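Adenosine deaminase (Burkholderia ambifaria, PDB 4GXW) is a zinc-binding amidohydrolase of the adenosine and AMP deaminase family that probably removes the amino group from a purine substrate by hydrolysis. Local coordinates at residues 8-13 / 278-283; 243-246 / 251-254. All blocks are in the same frame, centred on the assembly; numbering follows the deposited sequence. Where two conformers were deposited one is given.

Interaction 1 of 2, residues 8-13 / 278-283; sequences NVPAAR and DQWAER
Trp-280 swings its CG anti to the backbone N (chi1 168°), and chi2 turns the indole so that one face lies under Pro-10 and the outer corner of its six-membered ring reaches Val-9. The two side chains of Pro-10 and Trp-280 cross at about a right angle. Pro-10 CD sits over the face, 4.2 Å from the centroid of the six-membered ring of Trp-280, a CH-pi contact 28° off the ring normal. It is displaced toward the rim, where Pro-10 CD comes within 3.8 Å of Trp-280 CE3. Val-9 brings its branch point to the same ring obliquely: CB is 3.7 Å from Trp-280 CH2, and both methyls follow close behind.

Farther out, the bend of Arg-13 at chi3 folds its guanidinium over the 278-283 turn. The carbonyl O of Asp-278 lies over one guanidinium face, 3.8 Å from Arg-13 NE, while Asp-278 CB stands 3.9 Å from Arg-13 NH2. The carboxylate is turned 81° from the guanidinium plane, and Arg-13 NH1 remains 4.7 Å from Asp-278 OD2, so the two charges do not pair directly.

Leu-272 of helix 269-274 touches Val-9, Pro-10 and Trp-280, and Phe-321 meets the indole edge-to-face. The loop before helix 20-28 is thus packed onto short helix 280-283 of this TIM-barrel protein. The side chain of Val-9 is about 12 Å from that of the zinc ligand Asp-301, so this is structural packing beside the site. Apolar and CH-pi contacts carry it, with any attraction between Arg-13 and Asp-278 probably diffuse and softened by solvent.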
ATOM      1  N   ASN A   8      -1.619  -4.167  16.376  1.00 19.86           N
ATOM      2  CA  ASN A   8      -1.152  -5.133  17.370  1.00 17.94           C
ATOM      3  C   ASN A   8       0.351  -5.396  17.291  1.00 18.67           C
ATOM      4  O   ASN A   8       0.810  -6.510  17.555  1.00 20.41           O
ATOM      5  CB  ASN A   8      -1.930  -6.451  17.275  1.00 21.07           C
ATOM      6  CG  ASN A   8      -3.419  -6.266  17.508  1.00 27.16           C
ATOM      7  OD1 ASN A   8      -3.844  -5.330  18.182  1.00 28.19           O
ATOM      8  ND2 ASN A   8      -4.219  -7.169  16.952  1.00 31.58           N
ATOM      9  N   VAL A   9       1.109  -4.370  16.916  1.00 15.68           N
ATOM     10  CA  VAL A   9       2.563  -4.463  16.878  1.00 14.43           C
ATOM     11  C   VAL A   9       3.098  -4.413  18.313  1.00 14.66           C
ATOM     12  O   VAL A   9       2.363  -4.042  19.238  1.00 15.06           O
ATOM     13  CB  VAL A   9       3.171  -3.330  16.021  1.00 14.14           C
ATOM     14  CG1 VAL A   9       2.545  -3.313  14.627  1.00 17.60           C
ATOM     15  CG2 VAL A   9       2.992  -1.971  16.702  1.00 14.79           C
ATOM     16  N   PRO A  10       4.369  -4.803  18.519  1.00 15.03           N
ATOM     17  CA  PRO A  10       4.926  -4.716  19.875  1.00 15.94           C
ATOM     18  C   PRO A  10       4.813  -3.310  20.479  1.00 16.12           C
ATOM     19  O   PRO A  10       4.927  -2.313  19.765  1.00 15.58           O
ATOM     20  CB  PRO A  10       6.397  -5.078  19.664  1.00 17.53           C
ATOM     21  CG  PRO A  10       6.365  -6.027  18.504  1.00 17.34           C
ATOM     22  CD  PRO A  10       5.267  -5.529  17.599  1.00 18.28           C
ATOM     23  N   ALA A  11       4.586  -3.238  21.787  1.00 16.90           N
ATOM     24  CA  ALA A  11       4.413  -1.960  22.457  1.00 17.93           C
ATOM     25  C   ALA A  11       5.670  -1.119  22.278  1.00 17.87           C
ATOM     26  O   ALA A  11       6.777  -1.652  22.246  1.00 19.97           O
ATOM     27  CB  ALA A  11       4.107  -2.167  23.926  1.00 19.83           C
ATOM     28  N   ALA A  12       5.489   0.187  22.134  1.00 17.64           N
ATOM     29  CA  ALA A  12       6.618   1.097  21.951  1.00 23.08           C
ATOM     30  C   ALA A  12       7.577   1.028  23.136  1.00 28.34           C
ATOM     31  O   ALA A  12       7.143   0.966  24.283  1.00 26.22           O
ATOM     32  CB  ALA A  12       6.120   2.511  21.755  1.00 20.12           C
ATOM     33  N   ARG A  13       8.877   1.028  22.849  1.00 32.78           N
ATOM     34  CA  ARG A  13       9.903   1.010  23.887  1.00 41.82           C
ATOM     35  C   ARG A  13      10.683   2.320  23.839  1.00 40.75           C
ATOM     36  O   ARG A  13      11.794   2.415  24.356  1.00 39.57           O
ATOM     37  CB  ARG A  13      10.848  -0.182  23.685  1.00 44.14           C
ATOM     38  CG  ARG A  13      10.181  -1.547  23.825  1.00 42.59           C
ATOM     39  CD  ARG A  13      11.045  -2.679  23.263  1.00 42.02           C
ATOM     40  NE  ARG A  13      12.313  -2.834  23.974  1.00 42.95           N
ATOM     41  CZ  ARG A  13      12.499  -3.638  25.018  1.00 49.20           C
ATOM     42  NH1 ARG A  13      13.692  -3.713  25.595  1.00 48.30           N
ATOM     43  NH2 ARG A  13      11.496  -4.368  25.487  1.00 51.39           N
ATOM     44  N   ASP A 278      11.241  -7.564  21.131  1.00 21.11           N
ATOM     45  CA  ASP A 278      12.069  -6.535  21.761  1.00 24.95           C
ATOM     46  C   ASP A 278      13.060  -5.876  20.790  1.00 22.92           C
ATOM     47  O   ASP A 278      13.749  -4.918  21.148  1.00 26.67           O
ATOM     48  CB  ASP A 278      12.802  -7.100  22.988  1.00 26.18           C
ATOM     49  CG  ASP A 278      14.085  -7.831  22.627  1.00 29.45           C
ATOM     50  OD1 ASP A 278      14.098  -8.583  21.633  1.00 34.38           O
ATOM     51  OD2 ASP A 278      15.083  -7.666  23.362  1.00 42.49           O
ATOM     52  N   GLN A 279      13.124  -6.378  19.560  1.00 19.25           N
ATOM     53  CA  GLN A 279      14.064  -5.840  18.580  1.00 20.15           C
ATOM     54  C   GLN A 279      13.396  -5.382  17.284  1.00 17.96           C
ATOM     55  O   GLN A 279      14.049  -4.803  16.419  1.00 17.17           O
ATOM     56  CB  GLN A 279      15.162  -6.864  18.264  1.00 21.35           C
ATOM     57  CG  GLN A 279      16.387  -6.777  19.167  1.00 28.46           C
ATOM     58  CD  GLN A 279      17.555  -7.576  18.628  1.00 34.63           C
ATOM     59  OE1 GLN A 279      17.548  -8.806  18.669  1.00 36.13           O
ATOM     60  NE2 GLN A 279      18.560  -6.880  18.104  1.00 33.95           N
ATOM     61  N   TRP A 280      12.100  -5.645  17.151  1.00 15.71           N
ATOM     62  CA  TRP A 280      11.386  -5.343  15.908  1.00 15.22           C
ATOM     63  C   TRP A 280      11.509  -3.880  15.470  1.00 14.08           C
ATOM     64  O   TRP A 280      11.938  -3.596  14.346  1.00 15.22           O
ATOM     65  CB  TRP A 280       9.915  -5.763  16.020  1.00 12.60           C
ATOM     66  CG  TRP A 280       9.055  -5.234  14.919  1.00 13.75           C
ATOM     67  CD1 TRP A 280       8.961  -5.715  13.644  1.00 11.15           C
ATOM     68  CD2 TRP A 280       8.156  -4.121  14.994  1.00 11.93           C
ATOM     69  NE1 TRP A 280       8.065  -4.963  12.921  1.00 11.93           N
ATOM     70  CE2 TRP A 280       7.558  -3.977  13.728  1.00 13.16           C
ATOM     71  CE3 TRP A 280       7.804  -3.233  16.013  1.00 14.50           C
ATOM     72  CZ2 TRP A 280       6.617  -2.983  13.454  1.00 12.27           C
ATOM     73  CZ3 TRP A 280       6.878  -2.240  15.738  1.00 16.34           C
ATOM     74  CH2 TRP A 280       6.297  -2.119  14.467  1.00 12.98           C
ATOM     75  N   ALA A 281      11.153  -2.952  16.349  1.00 13.82           N
ATOM     76  CA  ALA A 281      11.221  -1.535  15.999  1.00 15.00           C
ATOM     77  C   ALA A 281      12.660  -1.097  15.742  1.00 18.41           C
ATOM     78  O   ALA A 281      12.926  -0.283  14.853  1.00 18.65           O
ATOM     79  CB  ALA A 281      10.600  -0.686  17.087  1.00 20.28           C
ATOM     80  N   GLU A 282      13.585  -1.636  16.526  1.00 16.78           N
ATOM     81  CA  GLU A 282      14.996  -1.275  16.424  1.00 19.99           C
ATOM     82  C   GLU A 282      15.685  -1.757  15.149  1.00 20.99           C
ATOM     83  O   GLU A 282      16.525  -1.047  14.585  1.00 19.36           O
ATOM     84  CB  GLU A 282      15.747  -1.825  17.633  1.00 22.38           C
ATOM     85  CG  GLU A 282      15.454  -1.078  18.911  1.00 26.31           C
ATOM     86  CD  GLU A 282      15.993   0.330  18.869  1.00 29.10           C
ATOM     87  OE1 GLU A 282      17.163   0.499  18.453  1.00 31.67           O
ATOM     88  OE2 GLU A 282      15.249   1.266  19.237  1.00 30.60           O
ATOM     89  N   ARG A 283      15.329  -2.959  14.699  1.00 17.76           N
ATOM     90  CA  ARG A 283      16.075  -3.621  13.631  1.00 19.57           C
ATOM     91  C   ARG A 283      15.373  -3.655  12.282  1.00 19.51           C
ATOM     92  O   ARG A 283      15.928  -4.157  11.301  1.00 21.97           O
ATOM     93  CB  ARG A 283      16.454  -5.040  14.043  1.00 18.96           C
ATOM     94  CG  ARG A 283      17.507  -5.089  15.136  1.00 23.10           C
ATOM     95  CD  ARG A 283      18.733  -4.252  14.772  1.00 29.39           C
ATOM     96  NE  ARG A 283      19.302  -4.646  13.485  1.00 35.18           N
ATOM     97  CZ  ARG A 283      20.217  -5.600  13.335  1.00 32.62           C
ATOM     98  NH1 ARG A 283      20.670  -6.260  14.392  1.00 30.04           N
ATOM     99  NH2 ARG A 283      20.677  -5.900  12.125  1.00 38.17           N
TER

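Interaction 2 of 2, residues 243-246 / 251-254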
ATOM      1  N   TYR A 243      13.204  -3.067   1.289  1.00  8.53           N
ATOM      2  CA  TYR A 243      13.915  -3.008   2.576  1.00 10.54           C
ATOM      3  C   TYR A 243      15.367  -3.453   2.526  1.00  9.45           C
ATOM      4  O   TYR A 243      16.237  -2.832   3.151  1.00 10.95           O
ATOM      5  CB  TYR A 243      13.173  -3.802   3.670  1.00  9.99           C
ATOM      6  CG  TYR A 243      11.733  -3.394   3.781  1.00  8.52           C
ATOM      7  CD1 TYR A 243      11.390  -2.067   4.020  1.00 10.50           C
ATOM      8  CD2 TYR A 243      10.710  -4.316   3.620  1.00  8.99           C
ATOM      9  CE1 TYR A 243      10.064  -1.673   4.084  1.00  9.41           C
ATOM     10  CE2 TYR A 243       9.380  -3.936   3.699  1.00  8.61           C
ATOM     11  CZ  TYR A 243       9.066  -2.608   3.919  1.00  7.96           C
ATOM     12  OH  TYR A 243       7.755  -2.188   3.967  1.00 10.16           O
ATOM     13  N   THR A 244      15.638  -4.535   1.809  1.00  9.09           N
ATOM     14  CA  THR A 244      16.987  -5.092   1.827  1.00  9.21           C
ATOM     15  C   THR A 244      18.023  -4.233   1.094  1.00  9.52           C
ATOM     16  O   THR A 244      19.216  -4.526   1.143  1.00 11.44           O
ATOM     17  CB  THR A 244      17.001  -6.527   1.293  1.00 10.44           C
ATOM     18  OG1 THR A 244      16.412  -6.547  -0.008  1.00 10.19           O
ATOM     19  CG2 THR A 244      16.196  -7.453   2.220  1.00 11.66           C
ATOM     20  N   ILE A 245      17.576  -3.168   0.434  0.70 10.14           N
ATOM     21  CA  ILE A 245      18.511  -2.239  -0.199  0.70 10.80           C
ATOM     22  C   ILE A 245      19.488  -1.647   0.820  0.70 11.43           C
ATOM     23  O   ILE A 245      20.593  -1.256   0.455  0.70 12.23           O
ATOM     24  CB  ILE A 245      17.781  -1.120  -0.991  0.70 11.85           C
ATOM     25  CG1 ILE A 245      18.729  -0.465  -1.996  0.70 10.43           C
ATOM     26  CG2 ILE A 245      17.163  -0.097  -0.056  0.70 10.50           C
ATOM     27  CD1 ILE A 245      18.143   0.745  -2.686  0.70 13.07           C
ATOM     28  N   VAL A 246      19.109  -1.621   2.099  1.00 11.27           N
ATOM     29  CA  VAL A 246      19.997  -1.091   3.132  1.00 14.33           C
ATOM     30  C   VAL A 246      21.280  -1.913   3.251  1.00 17.72           C
ATOM     31  O   VAL A 246      22.268  -1.439   3.815  1.00 17.81           O
ATOM     32  CB  VAL A 246      19.323  -0.986   4.516  1.00 12.48           C
ATOM     33  CG1 VAL A 246      18.065  -0.132   4.434  1.00 12.79           C
ATOM     34  CG2 VAL A 246      19.016  -2.373   5.073  1.00 14.75           C
ATOM     35  N   LEU A 251      24.360   1.272  -3.650  1.00 15.11           N
ATOM     36  CA  LEU A 251      23.133   1.379  -4.428  1.00 14.36           C
ATOM     37  C   LEU A 251      22.187   2.404  -3.804  1.00 14.05           C
ATOM     38  O   LEU A 251      21.483   3.127  -4.517  1.00 13.26           O
ATOM     39  CB  LEU A 251      22.455   0.011  -4.551  1.00 16.80           C
ATOM     40  CG  LEU A 251      21.499  -0.164  -5.732  1.00 18.54           C
ATOM     41  CD1 LEU A 251      22.193   0.201  -7.040  1.00 19.65           C
ATOM     42  CD2 LEU A 251      20.986  -1.588  -5.804  1.00 25.72           C
ATOM     43  N   CYS A 252      22.178   2.471  -2.474  1.00 11.97           N
ATOM     44  CA  CYS A 252      21.379   3.467  -1.773  1.00 12.51           C
ATOM     45  C   CYS A 252      21.765   4.868  -2.232  1.00 12.06           C
ATOM     46  O   CYS A 252      20.895   5.684  -2.505  1.00 14.19           O
ATOM     47  CB  CYS A 252      21.553   3.352  -0.256  1.00 13.88           C
ATOM     48  SG  CYS A 252      20.718   1.944   0.475  1.00 14.52           S
ATOM     49  N   ALA A 253      23.069   5.130  -2.337  1.00 13.53           N
ATOM     50  CA  ALA A 253      23.546   6.438  -2.787  1.00 13.63           C
ATOM     51  C   ALA A 253      23.027   6.773  -4.188  1.00 15.55           C
ATOM     52  O   ALA A 253      22.584   7.894  -4.444  1.00 16.52           O
ATOM     53  CB  ALA A 253      25.067   6.488  -2.746  1.00 16.49           C
ATOM     54  N   ARG A 254      23.066   5.791  -5.084  1.00 14.09           N
ATOM     55  CA  ARG A 254      22.619   6.012  -6.458  1.00 12.78           C
ATOM     56  C   ARG A 254      21.132   6.300  -6.530  1.00 11.05           C
ATOM     57  O   ARG A 254      20.700   7.211  -7.235  1.00 13.48           O
ATOM     58  CB  ARG A 254      22.971   4.818  -7.344  1.00 17.21           C
ATOM     59  CG  ARG A 254      24.459   4.674  -7.558  1.00 23.97           C
ATOM     60  CD  ARG A 254      24.809   3.583  -8.551  1.00 30.33           C
ATOM     61  NE  ARG A 254      26.260   3.432  -8.625  1.00 38.70           N
ATOM     62  CZ  ARG A 254      27.060   4.229  -9.326  1.00 39.30           C
ATOM     63  NH1 ARG A 254      26.554   5.236 -10.027  1.00 38.25           N
ATOM     64  NH2 ARG A 254      28.371   4.021  -9.326  1.00 43.02           N
TER
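The polar approach is between the sulfur of Cys-252 and the carbonyl of Ile-245: Cys-252 SG lies 3.2 Å from Ile-245 O. Cys-252 sets its SG anti to its own carbonyl carbon, beside the backbone N (chi1 -74°), and this sends the sulfur off the flank of helix 249-258 toward the preceding 3-10 turn. The pair is a close sulfur-oxygen contact, without making it a hydrogen bond.

The apolar contacts also centre on this sulfur. Ile-245 extends CG1 anti to its backbone N (chi1 -161°) and keeps CD1 extended beyond it, which carries the chain alongside the helix. CG1 comes to 4.0 Å from Cys-252 SG, and CG2 of Ile-245 is 4.1 Å from Cys-252 SG, so both branches of Ile-245 approach the sulfur from the same side. At the far end, Ile-245 CD1 only grazes the backbone, 4.5 Å from Leu-251 O. These side-chain contacts hold for one of two conformers of Ile-245 and are correspondingly less certain. Val-246 adds a light touch through its main chain, its CA lying 4.1 Å from Cys-252 SG, while its side chain leaves the backbone away from the helix segment and touches Met-289 and Leu-292.

Hydrogen bonds act within the turn and at the helix start: Val-246 N bonds to Tyr-243 O at 3.3 Å, closing the 3-10 turn, and the side-chain OD1 of Asn-248 accepts from Leu-251 N. Beyond the two segments, Val-227 of helix 224-232 and Phe-262 of strand 261-264 pack on Ile-245.

This joins the loop after strand 238-239 to the helix that follows it in the TIM barrel. The sulfur packs against aliphatic carbons and probably gives the Ile-245 carbonyl a polarisable neighbour, so this local link rests on packing and a sulfur-oxygen approach and not on charge.

Interaction 1 is partly buried, with Val-9 and Trp-280 inside and Arg-13 and Asp-278 at the surface; interaction 2 is buried, and none of its touching residues is fully exposed. The first ties an N-terminal arm to a segment 265 residues further on, whereas the second joins a turn to the helix immediately after it, and its whole span falls between the two segments of the first. Their chemistry follows: an indole face and charges that do not pair with each other in 8-13 / 278-283, a sulfur against a carbonyl and aliphatic branches in 243-246 / 251-254. The centres are about 23 Å apart and the nearest atoms about 7 Å, and the two share no helix or strand.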